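Local coordinates for protein kallikrein-10 (Homo sapiens, PDB 5LPE) that probably acts as a secreted trypsin-like serine endopeptidase of the kallikrein family, is inhibited by zinc and has a tumor-suppressor role in breast and prostate cancer, at residues Gly13-Gln18 with Leu146-Ile151; Ala30-Asp35 with Glu195-Ile200; Asp92-Met97 with Thr168-Cys173; Tyr118-Pro123 with Ile220-Ser225. All blocks are in the same frame, centred on the assembly; numbering follows the deposited sequence.

Interaction 1: residues Gly13-Gln18 with Leu146-Ile151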
loop_
_atom_site.group_PDB
_atom_site.type_symbol
_atom_site.label_atom_id
_atom_site.label_comp_id
_atom_site.label_asym_id
_atom_site.label_seq_id
_atom_site.Cartn_x
_atom_site.Cartn_y
_atom_site.Cartn_z
ATOM N N GLY A 13 -10.334 12.896 7.677
ATOM C CA GLY A 13 -9.892 12.293 8.904
ATOM C C GLY A 13 -9.675 10.801 8.796
ATOM O O GLY A 13 -8.887 10.238 9.561
ATOM N N SER A 14 -10.344 10.155 7.850
ATOM C CA SER A 14 -10.061 8.764 7.551
ATOM C C SER A 14 -8.669 8.656 6.937
ATOM O O SER A 14 -8.048 9.658 6.563
ATOM C CB SER A 14 -11.121 8.182 6.616
ATOM O OG SER A 14 -11.295 9.002 5.475
ATOM N N GLN A 15 -8.151 7.438 6.900
ATOM C CA GLN A 15 -6.798 7.168 6.426
ATOM C C GLN A 15 -5.716 7.972 7.150
ATOM O O GLN A 15 -4.877 8.616 6.499
ATOM C CB GLN A 15 -6.709 7.387 4.922
ATOM C CG GLN A 15 -7.447 6.318 4.121
ATOM C CD GLN A 15 -8.907 6.654 3.935
ATOM O OE1 GLN A 15 -9.237 7.705 3.412
ATOM N NE2 GLN A 15 -9.787 5.767 4.365
ATOM N N PRO A 16 -5.666 7.928 8.487
ATOM C CA PRO A 16 -4.552 8.570 9.208
ATOM C C PRO A 16 -3.217 7.891 8.995
ATOM O O PRO A 16 -2.181 8.471 9.332
ATOM C CB PRO A 16 -4.983 8.470 10.676
ATOM C CG PRO A 16 -5.802 7.225 10.721
ATOM C CD PRO A 16 -6.558 7.203 9.414
ATOM N N TRP A 17 -3.214 6.668 8.487
ATOM C CA TRP A 17 -2.019 5.893 8.185
ATOM C C TRP A 17 -1.472 6.147 6.785
ATOM O O TRP A 17 -0.425 5.597 6.443
ATOM C CB TRP A 17 -2.356 4.409 8.320
ATOM C CG TRP A 17 -3.649 4.098 7.597
ATOM C CD1 TRP A 17 -3.820 3.958 6.253
ATOM C CD2 TRP A 17 -4.951 3.939 8.182
ATOM N NE1 TRP A 17 -5.140 3.705 5.967
ATOM C CE2 TRP A 17 -5.852 3.684 7.135
ATOM C CE3 TRP A 17 -5.432 3.964 9.489
ATOM C CZ2 TRP A 17 -7.201 3.464 7.356
ATOM C CZ3 TRP A 17 -6.763 3.749 9.701
ATOM C CH2 TRP A 17 -7.633 3.501 8.647
ATOM N N GLN A 18 -2.173 6.919 5.960
ATOM C CA GLN A 18 -1.702 7.215 4.612
ATOM C C GLN A 18 -0.384 7.978 4.649
ATOM O O GLN A 18 -0.230 8.937 5.407
ATOM C CB GLN A 18 -2.753 8.031 3.856
ATOM C CG GLN A 18 -2.624 7.972 2.352
ATOM C CD GLN A 18 -3.003 6.616 1.781
ATOM O OE1 GLN A 18 -3.394 5.705 2.520
ATOM N NE2 GLN A 18 -2.904 6.480 0.448
ATOM N N LEU A 146 -7.505 12.959 -1.372
ATOM C CA LEU A 146 -7.605 11.508 -1.431
ATOM C C LEU A 146 -8.986 11.098 -1.898
ATOM O O LEU A 146 -9.996 11.669 -1.475
ATOM C CB LEU A 146 -7.335 10.860 -0.073
ATOM C CG LEU A 146 -5.886 10.666 0.378
ATOM C CD1 LEU A 146 -5.809 10.091 1.795
ATOM C CD2 LEU A 146 -5.152 9.782 -0.603
ATOM N N THR A 147 -9.024 10.083 -2.739
ATOM C CA THR A 147 -10.272 9.498 -3.182
ATOM C C THR A 147 -10.317 8.047 -2.724
ATOM O O THR A 147 -9.306 7.341 -2.769
ATOM C CB THR A 147 -10.411 9.622 -4.711
ATOM O OG1 THR A 147 -9.183 9.233 -5.336
ATOM C CG2 THR A 147 -10.724 11.065 -5.095
ATOM N N CYS A 148 -11.480 7.612 -2.264
ATOM C CA CYS A 148 -11.657 6.249 -1.789
ATOM C C CYS A 148 -12.495 5.479 -2.795
ATOM O O CYS A 148 -13.509 5.990 -3.282
ATOM C CB CYS A 148 -12.327 6.228 -0.417
ATOM S SG CYS A 148 -11.273 6.529 1.049
ATOM N N SER A 149 -12.060 4.258 -3.106
ATOM C CA SER A 149 -12.745 3.356 -4.023
ATOM C C SER A 149 -12.844 2.002 -3.343
ATOM O O SER A 149 -11.859 1.518 -2.769
ATOM C CB SER A 149 -12.006 3.209 -5.355
ATOM O OG SER A 149 -11.444 4.432 -5.793
ATOM N N SER A 150 -14.030 1.408 -3.384
ATOM C CA SER A 150 -14.220 0.085 -2.822
ATOM C C SER A 150 -13.738 -0.963 -3.809
ATOM O O SER A 150 -13.717 -0.757 -5.023
ATOM C CB SER A 150 -15.686 -0.143 -2.438
ATOM O OG SER A 150 -16.524 0.187 -3.524
ATOM N N ILE A 151 -13.298 -2.084 -3.272
ATOM C CA ILE A 151 -12.607 -3.079 -4.076
ATOM C C ILE A 151 -13.044 -4.437 -3.580
ATOM O O ILE A 151 -13.306 -4.619 -2.387
ATOM C CB ILE A 151 -11.060 -2.879 -4.012
ATOM C CG1 ILE A 151 -10.456 -2.828 -5.413
ATOM C CG2 ILE A 151 -10.420 -3.969 -3.210
ATOM C CD1 ILE A 151 -9.094 -2.165 -5.493
#
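The carboxamide of Q15 lies against the sulfur of C148: OE1 comes to 3.3 Å from C148 SG, and CD and NE2 follow a little farther off. The sulfur stands well to one face of the amide plane, nearer its oxygen end, and the pair is a packing contact with no hydrogen bond in it. Q15 reaches this place because CG lies opposite the carbonyl carbon (chi1 -71°) and the chain then bends at chi2, which carries the amide toward 146-151. C148 is itself bonded to C10, a disulfide that ties the N-terminal part of the chain to strand 147-153 of the second barrel, as in other trypsin-like peptidases; Q15 also touches C10 and so packs at this link. Two residues before C148, L146 offers a branched apolar end. Its CD1 meets the aliphatic part of Q18, 3.9 Å from Q18 CG, and approaches Q15 CB at 4.2 Å. Q18 stretches its CG away from the backbone N and then kinks (chi2 71°), giving methylene to the leucine while NE2 makes a weak hydrogen bond to A130 O. Glutamine suits both positions by joining an apolar stem to a polar end. Q15 and Q18 project from the two ends of a type I turn closed by Q18 N to Q15 O at 3.2 Å; P16 fits its second position, whose phi of -68° is the value a proline ring imposes.

Interaction 2: residues Ala30-Asp35 with Glu195-Ile200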
loop_
_atom_site.group_PDB
_atom_site.type_symbol
_atom_site.label_atom_id
_atom_site.label_comp_id
_atom_site.label_asym_id
_atom_site.label_seq_id
_atom_site.Cartn_x
_atom_site.Cartn_y
_atom_site.Cartn_z
ATOM N N ALA A 30 3.431 5.618 -2.457
ATOM C CA ALA A 30 2.681 5.678 -1.221
ATOM C C ALA A 30 3.180 4.578 -0.298
ATOM O O ALA A 30 4.006 3.743 -0.673
ATOM C CB ALA A 30 1.182 5.555 -1.494
ATOM N N GLY A 31 2.656 4.582 0.919
ATOM C CA GLY A 31 3.104 3.667 1.958
ATOM C C GLY A 31 2.132 3.734 3.112
ATOM O O GLY A 31 1.246 4.590 3.160
ATOM N N VAL A 32 2.292 2.813 4.046
ATOM C CA VAL A 32 1.412 2.798 5.201
ATOM C C VAL A 32 2.232 2.931 6.467
ATOM O O VAL A 32 3.334 2.395 6.578
ATOM C CB VAL A 32 0.567 1.518 5.260
ATOM C CG1 VAL A 32 -0.739 1.809 5.973
ATOM C CG2 VAL A 32 0.327 1.032 3.898
ATOM N N LEU A 33 1.644 3.580 7.454
ATOM C CA LEU A 33 2.252 3.677 8.769
ATOM C C LEU A 33 1.803 2.449 9.545
ATOM O O LEU A 33 0.627 2.314 9.892
ATOM C CB LEU A 33 1.813 4.957 9.470
ATOM C CG LEU A 33 2.607 5.312 10.717
ATOM C CD1 LEU A 33 3.968 5.809 10.277
ATOM C CD2 LEU A 33 1.877 6.363 11.518
ATOM N N VAL A 34 2.727 1.525 9.762
ATOM C CA VAL A 34 2.434 0.324 10.517
ATOM C C VAL A 34 2.957 0.405 11.941
ATOM O O VAL A 34 2.697 -0.508 12.745
ATOM C CB VAL A 34 3.013 -0.896 9.767
ATOM C CG1 VAL A 34 2.356 -0.995 8.405
ATOM C CG2 VAL A 34 4.523 -0.738 9.563
ATOM N N ASP A 35 3.701 1.455 12.266
ATOM C CA ASP A 35 4.283 1.688 13.571
ATOM C C ASP A 35 4.673 3.154 13.611
ATOM O O ASP A 35 4.868 3.774 12.567
ATOM C CB ASP A 35 5.493 0.783 13.800
ATOM C CG ASP A 35 6.135 1.016 15.129
ATOM O OD1 ASP A 35 5.552 0.566 16.122
ATOM O OD2 ASP A 35 7.204 1.656 15.180
ATOM N N GLU A 195 -10.738 -1.983 8.202
ATOM C CA GLU A 195 -9.710 -1.238 8.948
ATOM C C GLU A 195 -8.527 -2.117 9.362
ATOM O O GLU A 195 -7.941 -1.951 10.439
ATOM C CB GLU A 195 -10.326 -0.527 10.150
ATOM C CG GLU A 195 -11.093 0.730 9.753
ATOM C CD GLU A 195 -10.542 1.925 10.456
ATOM O OE1 GLU A 195 -11.165 3.001 10.399
ATOM O OE2 GLU A 195 -9.468 1.782 11.074
ATOM N N THR A 196 -8.202 -3.065 8.487
ATOM C CA THR A 196 -6.975 -3.851 8.482
ATOM C C THR A 196 -6.237 -3.623 7.160
ATOM O O THR A 196 -6.837 -3.260 6.145
ATOM C CB THR A 196 -7.268 -5.362 8.664
ATOM O OG1 THR A 196 -8.647 -5.607 8.381
ATOM C CG2 THR A 196 -6.959 -5.861 10.078
ATOM N N LEU A 197 -4.927 -3.867 7.184
ATOM C CA LEU A 197 -4.070 -3.742 6.015
ATOM C C LEU A 197 -3.913 -5.136 5.435
ATOM O O LEU A 197 -3.212 -5.969 6.009
ATOM C CB LEU A 197 -2.710 -3.186 6.416
ATOM C CG LEU A 197 -1.648 -3.054 5.342
ATOM C CD1 LEU A 197 -1.876 -1.766 4.559
ATOM C CD2 LEU A 197 -0.337 -3.053 6.046
ATOM N N GLN A 198 -4.575 -5.408 4.322
ATOM C CA GLN A 198 -4.384 -6.704 3.705
ATOM C C GLN A 198 -3.386 -6.704 2.542
ATOM O O GLN A 198 -2.899 -7.778 2.173
ATOM C CB GLN A 198 -5.749 -7.258 3.269
ATOM C CG GLN A 198 -6.677 -7.613 4.456
ATOM C CD GLN A 198 -6.222 -8.854 5.216
ATOM O OE1 GLN A 198 -5.426 -9.649 4.716
ATOM N NE2 GLN A 198 -6.717 -9.017 6.426
ATOM N N GLY A 199 -2.997 -5.548 1.998
ATOM C CA GLY A 199 -2.161 -5.579 0.814
ATOM C C GLY A 199 -1.429 -4.288 0.535
ATOM O O GLY A 199 -1.917 -3.198 0.842
ATOM N N ILE A 200 -0.279 -4.414 -0.118
ATOM C CA ILE A 200 0.454 -3.286 -0.687
ATOM C C ILE A 200 0.501 -3.451 -2.202
ATOM O O ILE A 200 0.855 -4.521 -2.703
ATOM C CB ILE A 200 1.873 -3.178 -0.099
ATOM C CG1 ILE A 200 1.793 -2.905 1.407
ATOM C CG2 ILE A 200 2.661 -2.093 -0.831
ATOM C CD1 ILE A 200 1.419 -1.509 1.740
#
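V32 faces L197 and I200 from a strand that shares no hydrogen bond with theirs: residues 30-35 and 195-200 lie on strands of different sheets, and only side chains bridge them. Both backbones are irregular near the contact. V34 and D35 form a classic beta bulge opposite W38, at a point where the chain turns a corner. Q198 and G199 form another opposite L191; the extra residue shifts the usual up-and-down order, which lets L197 and I200, three positions apart, both send their ends to V32. The two sheets are the six-stranded antiparallel barrels of the chymotrypsin-like fold, and this contact lies in the buried seam between them, the I200 side chain being about 7 Å from those of H44 and D95, assigned to the charge relay by similarity. V32 CG2 is the hub. It lies 3.6 Å from L197 CD1 and 3.5 Å from I200 CD1, and the valine runs past both side chains in the opposite direction. I200 bends to get there: its first bond runs past the valine, but a folded chi2 of -75° swings CD1 over. L197 splits its two methyls between two partners, CD1 going to V32 and CD2 to V34 CG1 at 4.1 Å, where the side chains cross at a slant. Branched aliphatic residues suit a buried apolar seam without hydrogen bonds. P190 and L114 each touch both V32 and L197, and L40 touches V34 and I200, extending the same apolar layer.

Interaction 3: residues Asp92-Met97 with Thr168-Cys173. With ZN (zinc ion), chain F.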
loop_
_atom_site.group_PDB
_atom_site.type_symbol
_atom_site.label_atom_id
_atom_site.label_comp_id
_atom_site.label_asym_id
_atom_site.label_seq_id
_atom_site.Cartn_x
_atom_site.Cartn_y
_atom_site.Cartn_z
ATOM N N ASP A 92 7.853 -7.612 -10.220
ATOM C CA ASP A 92 8.540 -7.699 -8.939
ATOM C C ASP A 92 7.837 -8.710 -8.059
ATOM O O ASP A 92 6.622 -8.635 -7.849
ATOM C CB ASP A 92 8.573 -6.365 -8.197
ATOM C CG ASP A 92 8.518 -5.185 -9.099
ATOM O OD1 ASP A 92 9.585 -4.775 -9.597
ATOM O OD2 ASP A 92 7.406 -4.644 -9.260
ATOM N N GLU A 93 8.596 -9.629 -7.501
ATOM C CA GLU A 93 8.003 -10.643 -6.656
ATOM C C GLU A 93 8.556 -10.510 -5.241
ATOM O O GLU A 93 9.761 -10.287 -5.054
ATOM C CB GLU A 93 8.224 -12.028 -7.278
ATOM C CG GLU A 93 7.716 -12.171 -8.762
ATOM C CD GLU A 93 6.364 -11.455 -9.117
ATOM O OE1 GLU A 93 6.160 -11.146 -10.323
ATOM O OE2 GLU A 93 5.495 -11.222 -8.234
ATOM N N HIS A 94 7.650 -10.610 -4.254
ATOM C CA HIS A 94 7.920 -10.266 -2.854
ATOM C C HIS A 94 8.290 -8.792 -2.692
ATOM O O HIS A 94 9.178 -8.453 -1.905
ATOM C CB HIS A 94 9.032 -11.128 -2.236
ATOM C CG HIS A 94 8.698 -12.580 -2.079
ATOM N ND1 HIS A 94 7.622 -13.027 -1.340
ATOM C CD2 HIS A 94 9.329 -13.691 -2.535
ATOM C CE1 HIS A 94 7.595 -14.349 -1.362
ATOM N NE2 HIS A 94 8.619 -14.775 -2.084
ATOM N N ASP A 95 7.610 -7.879 -3.398
ATOM C CA ASP A 95 8.082 -6.499 -3.306
ATOM C C ASP A 95 7.381 -5.865 -2.117
ATOM O O ASP A 95 6.244 -5.405 -2.203
ATOM C CB ASP A 95 7.895 -5.700 -4.597
ATOM C CG ASP A 95 6.489 -5.724 -5.129
ATOM O OD1 ASP A 95 5.694 -6.585 -4.687
ATOM O OD2 ASP A 95 6.197 -4.884 -6.019
ATOM N N LEU A 96 8.149 -5.765 -1.039
ATOM C CA LEU A 96 7.792 -5.217 0.254
ATOM C C LEU A 96 9.052 -4.562 0.776
ATOM O O LEU A 96 10.143 -5.114 0.636
ATOM C CB LEU A 96 7.335 -6.303 1.226
ATOM C CG LEU A 96 5.894 -6.222 1.698
ATOM C CD1 LEU A 96 4.990 -6.099 0.505
ATOM C CD2 LEU A 96 5.582 -7.451 2.521
ATOM N N MET A 97 8.910 -3.389 1.360
ATOM C CA MET A 97 10.066 -2.697 1.901
ATOM C C MET A 97 9.594 -1.976 3.153
ATOM O O MET A 97 8.518 -1.362 3.154
ATOM C CB MET A 97 10.645 -1.729 0.863
ATOM C CG MET A 97 11.846 -0.956 1.295
ATOM S SD MET A 97 12.447 0.199 0.024
ATOM C CE MET A 97 10.987 1.146 -0.356
ATOM N N THR A 168 0.485 -16.647 -7.960
ATOM C CA THR A 168 -0.206 -15.771 -7.040
ATOM C C THR A 168 0.256 -15.998 -5.613
ATOM O O THR A 168 1.246 -15.394 -5.174
ATOM C CB THR A 168 -1.706 -15.998 -7.121
ATOM O OG1 THR A 168 -2.242 -15.906 -5.798
ATOM C CG2 THR A 168 -2.018 -17.361 -7.754
ATOM N N ASN A 169 -0.440 -16.876 -4.909
ATOM C CA ASN A 169 -0.068 -17.484 -3.641
ATOM C C ASN A 169 0.171 -16.503 -2.495
ATOM O O ASN A 169 -0.543 -16.558 -1.479
ATOM C CB ASN A 169 1.225 -18.273 -3.874
ATOM C CG ASN A 169 1.338 -19.511 -3.002
ATOM O OD1 ASN A 169 0.728 -20.540 -3.286
ATOM N ND2 ASN A 169 2.133 -19.422 -1.940
ATOM N N ASN A 170 0.992 -15.479 -2.757
ATOM C CA ASN A 170 1.316 -14.418 -1.819
ATOM C C ASN A 170 0.676 -13.095 -2.234
ATOM O O ASN A 170 0.921 -12.059 -1.596
ATOM C CB ASN A 170 2.836 -14.327 -1.627
ATOM C CG ASN A 170 3.374 -15.468 -0.788
ATOM O OD1 ASN A 170 2.686 -15.952 0.084
ATOM N ND2 ASN A 170 4.622 -15.849 -0.998
ATOM N N MET A 171 -0.146 -13.128 -3.292
ATOM C CA MET A 171 -0.810 -11.964 -3.846
ATOM C C MET A 171 -2.294 -12.057 -3.579
ATOM O O MET A 171 -2.817 -13.139 -3.309
ATOM C CB MET A 171 -0.579 -11.895 -5.328
ATOM C CG MET A 171 0.772 -12.443 -5.781
ATOM S SD MET A 171 2.000 -11.131 -6.006
ATOM C CE MET A 171 2.763 -10.919 -4.404
ATOM N N ILE A 172 -2.931 -10.890 -3.580
ATOM C CA ILE A 172 -4.367 -10.772 -3.718
ATOM C C ILE A 172 -4.616 -9.826 -4.879
ATOM O O ILE A 172 -3.934 -8.807 -5.014
ATOM C CB ILE A 172 -5.016 -10.300 -2.409
ATOM C CG1 ILE A 172 -4.253 -9.118 -1.881
ATOM C CG2 ILE A 172 -4.887 -11.397 -1.368
ATOM C CD1 ILE A 172 -4.896 -8.503 -0.697
ATOM N N CYS A 173 -5.500 -10.230 -5.777
ATOM C CA CYS A 173 -5.963 -9.389 -6.863
ATOM C C CYS A 173 -7.246 -8.701 -6.445
ATOM O O CYS A 173 -8.187 -9.361 -5.999
ATOM C CB CYS A 173 -6.180 -10.224 -8.114
ATOM S SG CYS A 173 -4.590 -10.510 -8.861
HETATM ZN ZN ZN F . 6.843 -3.848 -7.677
#
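H94 and N170 meet where two loops draw near, their CA atoms 7.9 Å apart, with H94 itself in a left-handed conformation. In this trypsin-like fold the 92-97 loop leads into strand 97-101 of the first barrel and carries D95, the charge-relay aspartate by similarity; residues 168-173 lead into a strand of the second. N170 ND2 approaches the edge of the imidazole, close to its plane, 3.3 Å from H94 CE1, with amide and ring planes 44° apart. No hydrogen bond forms here. The flat histidine packs by this CE1 edge while ND1 faces Y223 OH, a hydrogen bond modelled rather short and of doubtful length. E93 and M171 cross at about a right angle: the methionine bends at chi2 and chi3, which brings SD to 4.1 Å from E93 OE2, while E93 OE1 is hydrogen-bonded to T91 OG1. The same loop also carries D92 and D95, which bind a zinc ion together with H44. Since H44 and D95 are charge-relay residues by similarity, this is consistent with the peptidase's inhibition by zinc. D95 OD2, also hydrogen-bonded to S202 OG, binds zinc at 2.1 Å; D92 OD2 binds zinc at 1.9 Å.

Interaction 4: residues Tyr118-Pro123 with Ile220-Ser225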
loop_
_atom_site.group_PDB
_atom_site.type_symbol
_atom_site.label_atom_id
_atom_site.label_comp_id
_atom_site.label_asym_id
_atom_site.label_seq_id
_atom_site.Cartn_x
_atom_site.Cartn_y
_atom_site.Cartn_z
ATOM N N TYR A 118 -4.362 -9.690 11.296
ATOM C CA TYR A 118 -4.332 -10.842 12.184
ATOM C C TYR A 118 -4.911 -12.089 11.517
ATOM O O TYR A 118 -5.059 -13.129 12.171
ATOM C CB TYR A 118 -5.059 -10.522 13.493
ATOM C CG TYR A 118 -6.484 -10.066 13.324
ATOM C CD1 TYR A 118 -6.791 -8.741 13.066
ATOM C CD2 TYR A 118 -7.529 -10.968 13.425
ATOM C CE1 TYR A 118 -8.089 -8.335 12.919
ATOM C CE2 TYR A 118 -8.834 -10.569 13.276
ATOM C CZ TYR A 118 -9.109 -9.256 13.027
ATOM O OH TYR A 118 -10.423 -8.870 12.886
ATOM N N ARG A 119 -5.195 -12.011 10.219
ATOM C CA ARG A 119 -6.075 -12.911 9.489
ATOM C C ARG A 119 -5.966 -12.536 8.013
ATOM O O ARG A 119 -5.639 -11.393 7.681
ATOM C CB ARG A 119 -7.509 -12.720 10.007
ATOM C CG ARG A 119 -8.576 -13.741 9.685
ATOM C CD ARG A 119 -9.961 -13.163 10.114
ATOM N NE ARG A 119 -10.301 -11.926 9.399
ATOM C CZ ARG A 119 -10.657 -11.882 8.112
ATOM N NH1 ARG A 119 -10.712 -13.006 7.404
ATOM N NH2 ARG A 119 -10.950 -10.722 7.527
ATOM N N CYS A 120 -6.270 -13.484 7.134
ATOM C CA CYS A 120 -6.222 -13.243 5.695
ATOM C C CYS A 120 -7.622 -12.947 5.179
ATOM O O CYS A 120 -8.599 -13.581 5.590
ATOM C CB CYS A 120 -5.641 -14.436 4.931
ATOM S SG CYS A 120 -3.894 -14.807 5.203
ATOM N N ALA A 121 -7.712 -11.975 4.284
ATOM C CA ALA A 121 -8.989 -11.604 3.713
ATOM C C ALA A 121 -9.324 -12.561 2.581
ATOM O O ALA A 121 -8.447 -12.966 1.813
ATOM C CB ALA A 121 -8.951 -10.162 3.219
ATOM N N GLN A 122 -10.576 -12.968 2.529
ATOM C CA GLN A 122 -11.004 -13.961 1.562
ATOM C C GLN A 122 -11.574 -13.314 0.304
ATOM O O GLN A 122 -12.064 -12.180 0.345
ATOM C CB GLN A 122 -12.036 -14.890 2.183
ATOM C CG GLN A 122 -11.548 -15.541 3.469
ATOM C CD GLN A 122 -10.306 -16.404 3.281
ATOM O OE1 GLN A 122 -10.123 -17.042 2.241
ATOM N NE2 GLN A 122 -9.448 -16.434 4.300
ATOM N N PRO A 123 -11.521 -14.024 -0.822
ATOM C CA PRO A 123 -12.237 -13.564 -2.013
ATOM C C PRO A 123 -13.693 -13.264 -1.698
ATOM O O PRO A 123 -14.362 -14.004 -0.979
ATOM C CB PRO A 123 -12.095 -14.738 -2.985
ATOM C CG PRO A 123 -10.830 -15.408 -2.581
ATOM C CD PRO A 123 -10.728 -15.241 -1.080
ATOM N N ILE A 220 -0.494 -9.280 2.746
ATOM C CA ILE A 220 0.324 -8.870 3.890
ATOM C C ILE A 220 0.224 -9.867 5.051
ATOM O O ILE A 220 1.149 -9.962 5.862
ATOM C CB ILE A 220 -0.064 -7.432 4.307
ATOM C CG1 ILE A 220 0.115 -6.462 3.130
ATOM C CG2 ILE A 220 0.782 -6.915 5.447
ATOM C CD1 ILE A 220 1.545 -6.343 2.573
ATOM N N CYS A 221 -0.880 -10.621 5.150
ATOM C CA CYS A 221 -1.075 -11.666 6.156
ATOM C C CYS A 221 -0.146 -12.854 5.971
ATOM O O CYS A 221 -0.154 -13.749 6.823
ATOM C CB CYS A 221 -2.506 -12.197 6.121
ATOM S SG CYS A 221 -2.871 -13.137 4.603
ATOM N N LYS A 222 0.595 -12.918 4.860
ATOM C CA LYS A 222 1.635 -13.919 4.666
ATOM C C LYS A 222 3.016 -13.440 5.083
ATOM O O LYS A 222 3.952 -14.245 5.089
ATOM C CB LYS A 222 1.707 -14.346 3.193
ATOM C CG LYS A 222 0.357 -14.631 2.536
ATOM C CD LYS A 222 -0.395 -15.712 3.283
ATOM C CE LYS A 222 -1.281 -16.502 2.354
ATOM N NZ LYS A 222 -1.961 -17.556 3.147
ATOM N N TYR A 223 3.182 -12.147 5.337
ATOM C CA TYR A 223 4.472 -11.551 5.660
ATOM C C TYR A 223 4.638 -11.165 7.130
ATOM O O TYR A 223 5.635 -10.530 7.485
ATOM C CB TYR A 223 4.725 -10.369 4.717
ATOM C CG TYR A 223 4.953 -10.871 3.300
ATOM C CD1 TYR A 223 3.887 -11.115 2.450
ATOM C CD2 TYR A 223 6.233 -11.167 2.836
ATOM C CE1 TYR A 223 4.081 -11.598 1.176
ATOM C CE2 TYR A 223 6.441 -11.658 1.534
ATOM C CZ TYR A 223 5.354 -11.865 0.717
ATOM O OH TYR A 223 5.507 -12.354 -0.558
ATOM N N MET A 224 3.677 -11.504 7.992
ATOM C CA MET A 224 3.691 -10.982 9.360
ATOM C C MET A 224 4.949 -11.386 10.135
ATOM O O MET A 224 5.452 -10.607 10.955
ATOM C CB MET A 224 2.438 -11.432 10.107
ATOM C CG MET A 224 1.193 -10.760 9.583
ATOM S SD MET A 224 1.557 -9.026 9.413
ATOM C CE MET A 224 1.643 -8.550 11.148
ATOM N N SER A 225 5.464 -12.597 9.901
ATOM C CA SER A 225 6.684 -13.018 10.580
ATOM C C SER A 225 7.808 -12.025 10.341
ATOM O O SER A 225 8.453 -11.560 11.287
ATOM C CB SER A 225 7.102 -14.414 10.115
ATOM O OG SER A 225 6.197 -15.399 10.589
#
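C120 overlaps C221 sulfur to sulfur, its SG bonded to C221 SG at 2.0 Å in a disulfide seen in this structure. The bridge has a chi3 of 99°, near the right angle that disulfides prefer and of right-handed sense. The two halves differ: C120 SG points away from its carbonyl carbon (chi1 -67°), whereas C221 SG stands between its backbone N and carbonyl carbon (chi1 69°), a setting that points the sulfur of the 3-10 segment 220-222 at C120. C221 CB also rests against R119 O at 3.6 Å, and that oxygen accepts a hydrogen bond from Q198 NE2. The bridge joins the loop between the two barrels of the trypsin-like fold, after strand 97-101 and before strand 126-131, to the 3-10 turn just before the C-terminal helix 224-230. K222 lies alongside, its folded chain bringing NZ within 3.9 Å of C120 SG. Outside the contact, the same NZ pairs with a sulfate ion, probably from the crystallisation liquor. Lysine suits this exposed place, with methylenes for the sulfur and charge for the surface. Being covalent, the link holds the loop and the turn before the helix together without needing burial, as befits a secreted protein in oxidising surroundings.

In the fold
Interaction 2 sits near the middle of the molecule, its centre about 6 Å from that of the chain, and touches all three others. Interaction 1, about 11 Å away centre to centre, joins it through W17 O and L33 N, a probable hydrogen bond of 3.1 Å. Interaction 4, about 12 Å away between centres, meets it through Q198 O and I220 N, a probable hydrogen bond of 2.9 Å. Q198 O also packs on I172 CD1 of interaction 3, at 3.6 Å. Interactions 1 and 3 do not touch, and their centres are about 21 Å apart on opposite sides of the chain's centre. The zinc site belongs to interaction 3, yet the I200 side chain of interaction 2 comes within about 8 Å of the ion.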